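Local coordinates for protein cellulose hydrolase (Bacillus licheniformis, PDB 4YZT) that hydrolyses beta-1,4-glucosidic bonds of cellulose as a family 5 endoglucanase and binds cellotetraose, at residues Thr238-Ala243 against Ser247-Asp252. Numbering follows the deposited sequence.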
ATOM      1  N   THR A 238       9.499  10.114  -6.849  1.00 10.62           N
ATOM      2  CA  THR A 238       8.093  10.309  -7.145  1.00 10.53           C
ATOM      3  C   THR A 238       7.572   9.483  -8.315  1.00 12.90           C
ATOM      4  O   THR A 238       6.376   9.508  -8.595  1.00 13.51           O
ATOM      5  CB  THR A 238       7.811  11.788  -7.465  1.00 11.09           C
ATOM      6  OG1 THR A 238       8.580  12.179  -8.612  1.00 13.61           O
ATOM      7  CG2 THR A 238       8.182  12.690  -6.285  1.00 11.22           C
ATOM      8  N   THR A 239       8.455   8.784  -9.028  1.00 12.51           N
ATOM      9  CA  THR A 239       7.991   7.926 -10.123  1.00 12.10           C
ATOM     10  C   THR A 239       8.634   6.550 -10.075  1.00 11.54           C
ATOM     11  O   THR A 239       9.663   6.361  -9.426  1.00 10.76           O
ATOM     12  CB  THR A 239       8.281   8.537 -11.512  1.00 12.65           C
ATOM     13  OG1 THR A 239       9.693   8.714 -11.667  1.00 13.75           O
ATOM     14  CG2 THR A 239       7.571   9.874 -11.665  1.00 13.87           C
ATOM     15  N   TRP A 240       8.031   5.608 -10.792  1.00 11.66           N
ATOM     16  CA  TRP A 240       8.553   4.240 -10.882  1.00 11.09           C
ATOM     17  C   TRP A 240       8.236   3.657 -12.251  1.00 12.92           C
ATOM     18  O   TRP A 240       7.171   3.944 -12.812  1.00 10.64           O
ATOM     19  CB  TRP A 240       7.949   3.350  -9.781  1.00  9.57           C
ATOM     20  CG  TRP A 240       8.480   1.930  -9.759  1.00 11.12           C
ATOM     21  CD1 TRP A 240       9.522   1.457  -9.015  1.00 10.98           C
ATOM     22  CD2 TRP A 240       7.983   0.810 -10.509  1.00 11.31           C
ATOM     23  NE1 TRP A 240       9.716   0.115  -9.267  1.00 12.08           N
ATOM     24  CE2 TRP A 240       8.775  -0.312 -10.164  1.00 11.02           C
ATOM     25  CE3 TRP A 240       6.939   0.643 -11.428  1.00  9.69           C
ATOM     26  CZ2 TRP A 240       8.564  -1.591 -10.715  1.00 12.86           C
ATOM     27  CZ3 TRP A 240       6.736  -0.631 -11.988  1.00 11.89           C
ATOM     28  CH2 TRP A 240       7.548  -1.728 -11.625  1.00 12.03           C
ATOM     29  N   GLY A 241       9.144   2.837 -12.781  1.00 12.70           N
ATOM     30  CA  GLY A 241       8.884   2.108 -14.013  1.00 14.18           C
ATOM     31  C   GLY A 241       9.975   2.009 -15.066  1.00 14.41           C
ATOM     32  O   GLY A 241       9.680   1.691 -16.218  1.00 14.76           O
ATOM     33  N   SER A 242      11.229   2.270 -14.702  1.00 12.44           N
ATOM     34  CA  SER A 242      12.315   2.066 -15.655  1.00 12.72           C
ATOM     35  C   SER A 242      12.440   0.571 -15.986  1.00 12.81           C
ATOM     36  O   SER A 242      11.909  -0.280 -15.270  1.00 12.28           O
ATOM     37  CB  SER A 242      13.643   2.587 -15.104  1.00 12.92           C
ATOM     38  OG  SER A 242      14.083   1.750 -14.046  1.00 12.52           O
ATOM     39  N   ALA A 243      13.123   0.260 -17.078  1.00 15.27           N
ATOM     40  CA  ALA A 243      13.335  -1.131 -17.456  1.00 18.49           C
ATOM     41  C   ALA A 243      14.090  -1.866 -16.348  1.00 18.34           C
ATOM     42  O   ALA A 243      13.777  -3.015 -16.027  1.00 15.73           O
ATOM     43  CB  ALA A 243      14.081  -1.219 -18.776  1.00 17.70           C
ATOM     44  N   SER A 247      12.711  -5.079 -14.102  1.00 12.40           N
ATOM     45  CA  SER A 247      13.568  -6.265 -14.050  1.00 16.81           C
ATOM     46  C   SER A 247      13.904  -6.637 -12.602  1.00 15.72           C
ATOM     47  O   SER A 247      13.872  -7.809 -12.232  1.00 14.90           O
ATOM     48  CB  SER A 247      14.854  -6.020 -14.843  1.00 19.73           C
ATOM     49  OG  SER A 247      15.732  -7.120 -14.728  1.00 24.27           O
ATOM     50  N   GLU A 248      14.223  -5.626 -11.793  1.00 14.21           N
ATOM     51  CA  GLU A 248      14.622  -5.830 -10.402  1.00 12.95           C
ATOM     52  C   GLU A 248      13.480  -6.349  -9.534  1.00 12.59           C
ATOM     53  O   GLU A 248      13.697  -7.184  -8.642  1.00 12.21           O
ATOM     54  CB  GLU A 248      15.185  -4.529  -9.830  1.00 15.43           C
ATOM     55  CG  GLU A 248      16.593  -4.249 -10.349  1.00 17.24           C
ATOM     56  CD  GLU A 248      17.006  -2.787 -10.261  1.00 24.21           C
ATOM     57  OE1 GLU A 248      16.263  -1.970  -9.672  1.00 27.25           O
ATOM     58  OE2 GLU A 248      18.091  -2.467 -10.789  1.00 25.84           O
ATOM     59  N   MET A 249      12.263  -5.876  -9.810  1.00 11.21           N
ATOM     60  CA  MET A 249      11.090  -6.386  -9.122  1.00 11.21           C
ATOM     61  C   MET A 249      10.941  -7.893  -9.374  1.00 12.82           C
ATOM     62  O   MET A 249      10.732  -8.664  -8.430  1.00 11.55           O
ATOM     63  CB  MET A 249       9.834  -5.635  -9.562  1.00 10.79           C
ATOM     64  CG  MET A 249       8.558  -6.197  -8.953  1.00 11.20           C
ATOM     65  SD  MET A 249       7.102  -5.284  -9.506  1.00 13.05           S
ATOM     66  CE  MET A 249       7.022  -4.028  -8.238  1.00 18.62           C
ATOM     67  N   GLU A 250      11.086  -8.326 -10.624  1.00 11.30           N
ATOM     68  CA  GLU A 250      10.945  -9.754 -10.926  1.00 12.61           C
ATOM     69  C   GLU A 250      12.071 -10.575 -10.285  1.00 13.28           C
ATOM     70  O   GLU A 250      11.822 -11.630  -9.685  1.00 15.03           O
ATOM     71  CB  GLU A 250      10.913 -10.002 -12.440  1.00 11.53           C
ATOM     72  CG  GLU A 250      10.867 -11.491 -12.812  1.00 11.44           C
ATOM     73  CD  GLU A 250      10.188 -11.770 -14.147  1.00 16.52           C
ATOM     74  OE1 GLU A 250      10.068 -10.845 -14.970  1.00 15.61           O
ATOM     75  OE2 GLU A 250       9.780 -12.933 -14.378  1.00 19.05           O
ATOM     76  N   GLU A 251      13.303 -10.088 -10.408  1.00 11.92           N
ATOM     77  CA  GLU A 251      14.452 -10.794  -9.841  1.00 13.67           C
ATOM     78  C   GLU A 251      14.368 -10.875  -8.319  1.00 13.92           C
ATOM     79  O   GLU A 251      14.914 -11.788  -7.717  1.00 13.40           O
ATOM     80  CB  GLU A 251      15.767 -10.135 -10.271  1.00 16.07           C
ATOM     81  CG  GLU A 251      16.167 -10.406 -11.735  1.00 24.11           C
ATOM     82  CD  GLU A 251      15.839 -11.836 -12.227  1.00 30.90           C
ATOM     83  OE1 GLU A 251      16.423 -12.819 -11.712  1.00 30.98           O
ATOM     84  OE2 GLU A 251      15.001 -11.973 -13.151  1.00 32.57           O
ATOM     85  N   ASP A 252      13.660  -9.936  -7.701  1.00 12.64           N
ATOM     86  CA  ASP A 252      13.415  -9.997  -6.264  1.00 14.85           C
ATOM     87  C   ASP A 252      12.625 -11.244  -5.860  1.00 16.23           C
ATOM     88  O   ASP A 252      12.982 -11.912  -4.894  1.00 20.94           O
ATOM     89  CB  ASP A 252      12.665  -8.749  -5.779  1.00 15.95           C
ATOM     90  CG  ASP A 252      13.604  -7.611  -5.400  1.00 20.07           C
ATOM     91  OD1 ASP A 252      14.834  -7.828  -5.377  1.00 20.38           O
ATOM     92  OD2 ASP A 252      13.106  -6.501  -5.110  1.00 20.26           O
TER
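Ala243 and Ser247 are joined through their backbones in the first turn of helix 243-261. Ser247 N donates to Ala243 O at 3.0 Å, an i to i+4 bond with an N-H...O angle of 161°. Segment 238-243 is the loop that leads into this helix, and 247-252 continues it. In the chain the helix follows strand 218-224 and precedes strand 267-272 of the TIM barrel, in the beta-alpha-beta crossover that joins them. Ser242 is the N-cap, and its OG accepts from Glu245 N. In return, Glu245 OE1 takes the N-H of Gly241, just before the cap.

The side-chain contact is Trp240 against Met249, a Met-aromatic pair. The two side chains cross at about a right angle. Met249 brings its methyl obliquely to the benzo end of the indole: CE is 3.8 Å from Trp240 CZ2 and 4.1 Å from CH2. The Met249 chain runs extended to SD and then bends at chi3 (-90°), which swings CE to the indole. Tyr286 on helix 280-296 meets the Trp240 ring edge-to-face and also touches Met249. The indole thus links the loop, the start of helix 243-261 and the next barrel helix. Without the indole, as with an alanine here, Met249 CE and the Tyr286 ring would probably lose their shared partner, and a gap would open between the loop and helix 243-261. Met249 SD is 5.1 Å from the centroid of the six-membered ring of Trp240, 59° off the ring normal, and lies 4.2 Å from both CZ2 and CH2 of that ring.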